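Local coordinates for elicitor protein Hrip2 (Magnaporthe oryzae, PDB 5FID), which probably acts as a secreted elicitor of the rice blast fungus that triggers defence responses in plants, at residues A[4-18]-A[30-44]. The protein carries 1 engineered substitution. Numbering follows the deposited sequence.
Sequences QQAIVHNNCQDTVYV and PLTTLQAGQTFSEDF
Strand 5-10 runs antiparallel to strand 39-43, with hydrogen-bonded pairs Ala-6/Glu-42 and Val-8/Phe-40, while strand 16-18 pairs antiparallel with 32-34 in a second sheet; both chains pass from one sheet to the other through loops at the same end. Between the sheets, Val-18 CG1 makes a CH-pi contact over the centre of the Phe-40 ring, 3.6 Å from Phe-40 CG. The valine's torsion, with CG1 opposite the backbone N (chi1 180°), leaves CG2 to meet Leu-34 CD1 at 3.7 Å. At the loop end, Asn-10 ND2 donates to Asp-14 O at 3.0 Å, nearly straight and in the amide plane, and reaches Leu-34 O and Gln-35 O only weakly; Asn-10 OD1 takes Cys-12 N in an Asx turn. On the outer face, His-9 ND1 and Thr-39 OG1 share a 2.8 Å hydrogen bond in the ring plane, while His-9 NE2 hydrogen-bonds to Glu-132 OE2 of strand 131-135. Gln-5 bends at chi2 (-84°), bringing NE2 to Asp-43 OD1 at 2.6 Å from above the carboxylate plane; a water links OE1 to the same oxygen. Gln-4 CB makes a CH-pi contact over one face of the Phe-44 ring, offset toward the rim. The contact therefore combines an apolar seam between two sheets with a mixed outer face; backbone bonds Gly-37 N to Asn-10 O and Asn-10 N to Gln-38 O join the connections, while the Asn-10 amide mainly braces its own turn.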
loop_
_atom_site.group_PDB
_atom_site.type_symbol
_atom_site.label_atom_id
_atom_site.label_comp_id
_atom_site.label_asym_id
_atom_site.label_seq_id
_atom_site.Cartn_x
_atom_site.Cartn_y
_atom_site.Cartn_z
ATOM N N GLN A 4 3.419 -17.619 -6.389
ATOM C CA GLN A 4 2.424 -16.557 -6.277
ATOM C C GLN A 4 1.790 -16.252 -7.631
ATOM O O GLN A 4 2.476 -16.231 -8.655
ATOM C CB GLN A 4 3.065 -15.298 -5.706
ATOM C CG GLN A 4 3.615 -15.493 -4.314
ATOM C CD GLN A 4 4.390 -14.292 -3.838
ATOM O OE1 GLN A 4 3.861 -13.448 -3.114
ATOM N NE2 GLN A 4 5.653 -14.200 -4.250
ATOM N N GLN A 5 0.482 -16.014 -7.633
ATOM C CA GLN A 5 -0.241 -15.809 -8.879
ATOM C C GLN A 5 -0.983 -14.483 -8.901
ATOM O O GLN A 5 -1.461 -14.011 -7.867
ATOM C CB GLN A 5 -1.234 -16.950 -9.088
ATOM C CG GLN A 5 -0.603 -18.332 -8.938
ATOM C CD GLN A 5 0.052 -18.811 -10.205
ATOM O OE1 GLN A 5 -0.607 -18.940 -11.241
ATOM N NE2 GLN A 5 1.360 -19.093 -10.138
ATOM N N ALA A 6 -1.068 -13.884 -10.082
ATOM C CA ALA A 6 -2.000 -12.788 -10.308
ATOM C C ALA A 6 -3.155 -13.416 -11.066
ATOM O O ALA A 6 -2.948 -14.071 -12.089
ATOM C CB ALA A 6 -1.357 -11.669 -11.127
ATOM N N ILE A 7 -4.369 -13.210 -10.570
ATOM C CA ILE A 7 -5.530 -13.938 -11.070
ATOM C C ILE A 7 -6.667 -12.978 -11.379
ATOM O O ILE A 7 -6.939 -12.066 -10.609
ATOM C CB ILE A 7 -6.023 -14.934 -10.001
ATOM C CG1 ILE A 7 -4.921 -15.927 -9.639
ATOM C CG2 ILE A 7 -7.268 -15.675 -10.457
ATOM C CD1 ILE A 7 -5.199 -16.644 -8.343
ATOM N N VAL A 8 -7.331 -13.177 -12.512
ATOM C CA VAL A 8 -8.526 -12.407 -12.826
ATOM C C VAL A 8 -9.687 -13.339 -13.147
ATOM O O VAL A 8 -9.671 -14.034 -14.163
ATOM C CB VAL A 8 -8.305 -11.447 -14.011
ATOM C CG1 VAL A 8 -9.577 -10.645 -14.284
ATOM C CG2 VAL A 8 -7.159 -10.493 -13.716
ATOM N N HIS A 9 -10.691 -13.362 -12.274
ATOM C CA HIS A 9 -11.888 -14.175 -12.521
ATOM C C HIS A 9 -12.927 -13.332 -13.237
ATOM O O HIS A 9 -13.387 -12.328 -12.695
ATOM C CB HIS A 9 -12.529 -14.652 -11.218
ATOM C CG HIS A 9 -11.621 -15.453 -10.334
ATOM N ND1 HIS A 9 -11.131 -16.685 -10.693
ATOM C CD2 HIS A 9 -11.163 -15.201 -9.083
ATOM C CE1 HIS A 9 -10.382 -17.159 -9.701
ATOM N NE2 HIS A 9 -10.390 -16.283 -8.718
ATOM N N ASN A 10 -13.317 -13.741 -14.440
ATOM C CA ASN A 10 -14.385 -13.035 -15.149
ATOM C C ASN A 10 -15.775 -13.582 -14.806
ATOM O O ASN A 10 -16.216 -14.565 -15.393
ATOM C CB ASN A 10 -14.166 -13.085 -16.666
ATOM C CG ASN A 10 -15.272 -12.381 -17.423
ATOM O OD1 ASN A 10 -15.945 -11.504 -16.874
ATOM N ND2 ASN A 10 -15.470 -12.756 -18.680
ATOM N N ASN A 11 -16.466 -12.939 -13.867
ATOM C CA ASN A 11 -17.814 -13.362 -13.510
ATOM C C ASN A 11 -18.877 -12.518 -14.218
ATOM O O ASN A 11 -20.062 -12.606 -13.900
ATOM C CB ASN A 11 -17.997 -13.334 -11.985
ATOM C CG ASN A 11 -19.236 -14.096 -11.519
ATOM O OD1 ASN A 11 -19.436 -15.267 -11.863
ATOM N ND2 ASN A 11 -20.073 -13.430 -10.722
ATOM N N CYS A 12 -18.459 -11.716 -15.199
ATOM C CA CYS A 12 -19.391 -10.879 -15.963
ATOM C C CYS A 12 -20.108 -11.664 -17.048
ATOM O O CYS A 12 -19.708 -12.769 -17.390
ATOM C CB CYS A 12 -18.665 -9.697 -16.628
ATOM S SG CYS A 12 -17.584 -8.717 -15.548
ATOM N N GLN A 13 -21.160 -11.079 -17.605
ATOM C CA GLN A 13 -21.881 -11.720 -18.702
ATOM C C GLN A 13 -21.139 -11.552 -20.014
ATOM O O GLN A 13 -21.457 -12.203 -21.011
ATOM C CB GLN A 13 -23.267 -11.102 -18.843
ATOM C CG GLN A 13 -24.093 -11.182 -17.592
ATOM C CD GLN A 13 -25.062 -12.325 -17.617
ATOM O OE1 GLN A 13 -24.781 -13.397 -17.059
ATOM N NE2 GLN A 13 -26.225 -12.116 -18.266
ATOM N N ASP A 14 -20.152 -10.665 -20.008
ATOM C CA ASP A 14 -19.440 -10.308 -21.220
ATOM C C ASP A 14 -18.135 -11.072 -21.351
ATOM O O ASP A 14 -17.531 -11.463 -20.354
ATOM C CB ASP A 14 -19.145 -8.804 -21.240
ATOM C CG ASP A 14 -20.405 -7.967 -21.316
ATOM O OD1 ASP A 14 -21.381 -8.417 -21.953
ATOM O OD2 ASP A 14 -20.424 -6.869 -20.735
ATOM N N THR A 15 -17.717 -11.288 -22.591
ATOM C CA THR A 15 -16.362 -11.740 -22.870
ATOM C C THR A 15 -15.437 -10.585 -22.480
ATOM O O THR A 15 -15.717 -9.420 -22.787
ATOM C CB THR A 15 -16.200 -12.077 -24.365
ATOM O OG1 THR A 15 -17.085 -13.154 -24.714
ATOM C CG2 THR A 15 -14.775 -12.491 -24.690
ATOM N N VAL A 16 -14.343 -10.886 -21.789
ATOM C CA VAL A 16 -13.353 -9.856 -21.472
ATOM C C VAL A 16 -11.971 -10.264 -21.963
ATOM O O VAL A 16 -11.731 -11.437 -22.252
ATOM C CB VAL A 16 -13.297 -9.553 -19.961
ATOM C CG1 VAL A 16 -14.681 -9.261 -19.425
ATOM C CG2 VAL A 16 -12.684 -10.712 -19.214
ATOM N N TYR A 17 -11.070 -9.291 -22.074
ATOM C CA TYR A 17 -9.723 -9.544 -22.570
ATOM C C TYR A 17 -8.721 -9.082 -21.532
ATOM O O TYR A 17 -8.873 -8.005 -20.954
ATOM C CB TYR A 17 -9.506 -8.833 -23.910
ATOM C CG TYR A 17 -10.503 -9.296 -24.940
ATOM C CD1 TYR A 17 -10.207 -10.333 -25.806
ATOM C CD2 TYR A 17 -11.766 -8.728 -25.010
ATOM C CE1 TYR A 17 -11.147 -10.779 -26.744
ATOM C CE2 TYR A 17 -12.699 -9.162 -25.941
ATOM C CZ TYR A 17 -12.386 -10.181 -26.799
ATOM O OH TYR A 17 -13.336 -10.606 -27.715
ATOM N N VAL A 18 -7.716 -9.913 -21.276
ATOM C CA VAL A 18 -6.746 -9.640 -20.227
ATOM C C VAL A 18 -5.344 -9.818 -20.787
ATOM O O VAL A 18 -5.099 -10.750 -21.550
ATOM C CB VAL A 18 -6.946 -10.617 -19.042
ATOM C CG1 VAL A 18 -5.925 -10.348 -17.937
ATOM C CG2 VAL A 18 -8.352 -10.491 -18.480
ATOM N N PRO A 30 0.425 -13.521 -22.883
ATOM C CA PRO A 30 -0.545 -13.812 -23.938
ATOM C C PRO A 30 -1.767 -12.894 -23.851
ATOM O O PRO A 30 -2.267 -12.633 -22.752
ATOM C CB PRO A 30 -0.957 -15.267 -23.651
ATOM C CG PRO A 30 -0.570 -15.523 -22.238
ATOM C CD PRO A 30 0.651 -14.675 -21.996
ATOM N N LEU A 31 -2.223 -12.395 -24.997
ATOM C CA LEU A 31 -3.494 -11.686 -25.057
ATOM C C LEU A 31 -4.563 -12.732 -24.776
ATOM O O LEU A 31 -4.773 -13.643 -25.577
ATOM C CB LEU A 31 -3.699 -11.064 -26.441
ATOM C CG LEU A 31 -4.981 -10.260 -26.678
ATOM C CD1 LEU A 31 -5.271 -9.320 -25.506
ATOM C CD2 LEU A 31 -4.882 -9.464 -27.973
ATOM N N THR A 32 -5.224 -12.612 -23.631
ATOM C CA THR A 32 -6.083 -13.688 -23.137
ATOM C C THR A 32 -7.565 -13.363 -23.266
ATOM O O THR A 32 -8.044 -12.358 -22.747
ATOM C CB THR A 32 -5.755 -14.043 -21.670
ATOM O OG1 THR A 32 -4.359 -14.364 -21.563
ATOM C CG2 THR A 32 -6.581 -15.248 -21.216
ATOM N N THR A 33 -8.294 -14.226 -23.954
ATOM C CA THR A 33 -9.732 -14.049 -24.070
ATOM C C THR A 33 -10.424 -14.859 -22.987
ATOM O O THR A 33 -10.249 -16.083 -22.906
ATOM C CB THR A 33 -10.264 -14.537 -25.423
ATOM O OG1 THR A 33 -9.574 -13.870 -26.493
ATOM C CG2 THR A 33 -11.752 -14.240 -25.513
ATOM N N LEU A 34 -11.221 -14.185 -22.160
ATOM C CA LEU A 34 -11.979 -14.862 -21.118
ATOM C C LEU A 34 -13.464 -14.815 -21.446
ATOM O O LEU A 34 -14.093 -13.747 -21.369
ATOM C CB LEU A 34 -11.758 -14.198 -19.749
ATOM C CG LEU A 34 -10.362 -14.159 -19.131
ATOM C CD1 LEU A 34 -10.427 -13.506 -17.744
ATOM C CD2 LEU A 34 -9.819 -15.571 -19.030
ATOM N N GLN A 35 -14.034 -15.963 -21.801
ATOM C CA GLN A 35 -15.481 -16.053 -21.919
ATOM C C GLN A 35 -16.055 -15.756 -20.553
ATOM O O GLN A 35 -15.361 -15.898 -19.540
ATOM C CB GLN A 35 -15.922 -17.457 -22.350
ATOM C CG GLN A 35 -15.219 -17.979 -23.585
ATOM C CD GLN A 35 -15.499 -17.137 -24.809
ATOM O OE1 GLN A 35 -16.659 -16.924 -25.179
ATOM N NE2 GLN A 35 -14.435 -16.648 -25.453
ATOM N N ALA A 36 -17.312 -15.330 -20.523
ATOM C CA ALA A 36 -18.043 -15.224 -19.271
ATOM C C ALA A 36 -17.761 -16.471 -18.432
ATOM O O ALA A 36 -17.989 -17.582 -18.886
ATOM C CB ALA A 36 -19.537 -15.110 -19.557
ATOM N N GLY A 37 -17.204 -16.286 -17.238
ATOM C CA GLY A 37 -16.984 -17.395 -16.321
ATOM C C GLY A 37 -15.545 -17.878 -16.246
ATOM O O GLY A 37 -15.171 -18.565 -15.295
ATOM N N GLN A 38 -14.734 -17.534 -17.243
ATOM C CA GLN A 38 -13.350 -18.006 -17.278
ATOM C C GLN A 38 -12.414 -17.189 -16.395
ATOM O O GLN A 38 -12.740 -16.073 -15.975
ATOM C CB GLN A 38 -12.808 -18.040 -18.708
ATOM C CG GLN A 38 -13.356 -19.171 -19.575
ATOM C CD GLN A 38 -12.600 -19.290 -20.883
ATOM O OE1 GLN A 38 -12.465 -18.313 -21.625
ATOM N NE2 GLN A 38 -12.085 -20.484 -21.169
ATOM N N THR A 39 -11.245 -17.761 -16.120
ATOM C CA THR A 39 -10.255 -17.129 -15.253
ATOM C C THR A 39 -8.900 -17.002 -15.963
ATOM O O THR A 39 -8.435 -17.932 -16.642
ATOM C CB THR A 39 -10.095 -17.921 -13.931
ATOM O OG1 THR A 39 -11.319 -17.855 -13.184
ATOM C CG2 THR A 39 -8.969 -17.348 -13.077
ATOM N N PHE A 40 -8.286 -15.831 -15.825
ATOM C CA PHE A 40 -6.911 -15.616 -16.250
ATOM C C PHE A 40 -5.988 -15.826 -15.056
ATOM O O PHE A 40 -6.321 -15.455 -13.931
ATOM C CB PHE A 40 -6.756 -14.179 -16.760
ATOM C CG PHE A 40 -5.321 -13.700 -16.828
ATOM C CD1 PHE A 40 -4.572 -13.880 -17.980
ATOM C CD2 PHE A 40 -4.737 -13.051 -15.750
ATOM C CE1 PHE A 40 -3.250 -13.427 -18.049
ATOM C CE2 PHE A 40 -3.424 -12.603 -15.814
ATOM C CZ PHE A 40 -2.686 -12.793 -16.967
ATOM N N SER A 41 -4.812 -16.395 -15.282
ATOM C CA SER A 41 -3.802 -16.389 -14.228
ATOM C C SER A 41 -2.398 -16.382 -14.796
ATOM O O SER A 41 -2.163 -16.890 -15.890
ATOM C CB SER A 41 -3.987 -17.576 -13.282
ATOM O OG SER A 41 -3.776 -18.792 -13.963
ATOM N N GLU A 42 -1.467 -15.799 -14.051
ATOM C CA GLU A 42 -0.053 -15.879 -14.413
ATOM C C GLU A 42 0.778 -15.979 -13.149
ATOM O O GLU A 42 0.364 -15.509 -12.094
ATOM C CB GLU A 42 0.378 -14.646 -15.220
ATOM C CG GLU A 42 0.412 -13.340 -14.420
ATOM C CD GLU A 42 1.014 -12.200 -15.233
ATOM O OE1 GLU A 42 1.193 -12.386 -16.464
ATOM O OE2 GLU A 42 1.324 -11.126 -14.660
ATOM N N ASP A 43 1.944 -16.612 -13.245
ATOM C CA ASP A 43 2.891 -16.566 -12.145
ATOM C C ASP A 43 3.328 -15.134 -11.922
ATOM O O ASP A 43 3.471 -14.375 -12.886
ATOM C CB ASP A 43 4.141 -17.375 -12.470
ATOM C CG ASP A 43 3.872 -18.844 -12.580
ATOM O OD1 ASP A 43 2.726 -19.274 -12.325
ATOM O OD2 ASP A 43 4.828 -19.580 -12.907
ATOM N N PHE A 44 3.562 -14.775 -10.662
ATOM C CA PHE A 44 4.120 -13.469 -10.326
ATOM C C PHE A 44 5.410 -13.218 -11.085
ATOM O O PHE A 44 6.354 -14.022 -11.028
ATOM C CB PHE A 44 4.436 -13.390 -8.832
ATOM C CG PHE A 44 3.431 -12.619 -8.030
ATOM C CD1 PHE A 44 2.098 -12.583 -8.402
ATOM C CD2 PHE A 44 3.829 -11.926 -6.895
ATOM C CE1 PHE A 44 1.176 -11.870 -7.646
ATOM C CE2 PHE A 44 2.917 -11.204 -6.142
ATOM C CZ PHE A 44 1.591 -11.181 -6.518
HETATM O O HOH W 1 0.508 -19.948 -13.470
HETATM O O HOH W 2 -18.590 -14.648 -23.065
#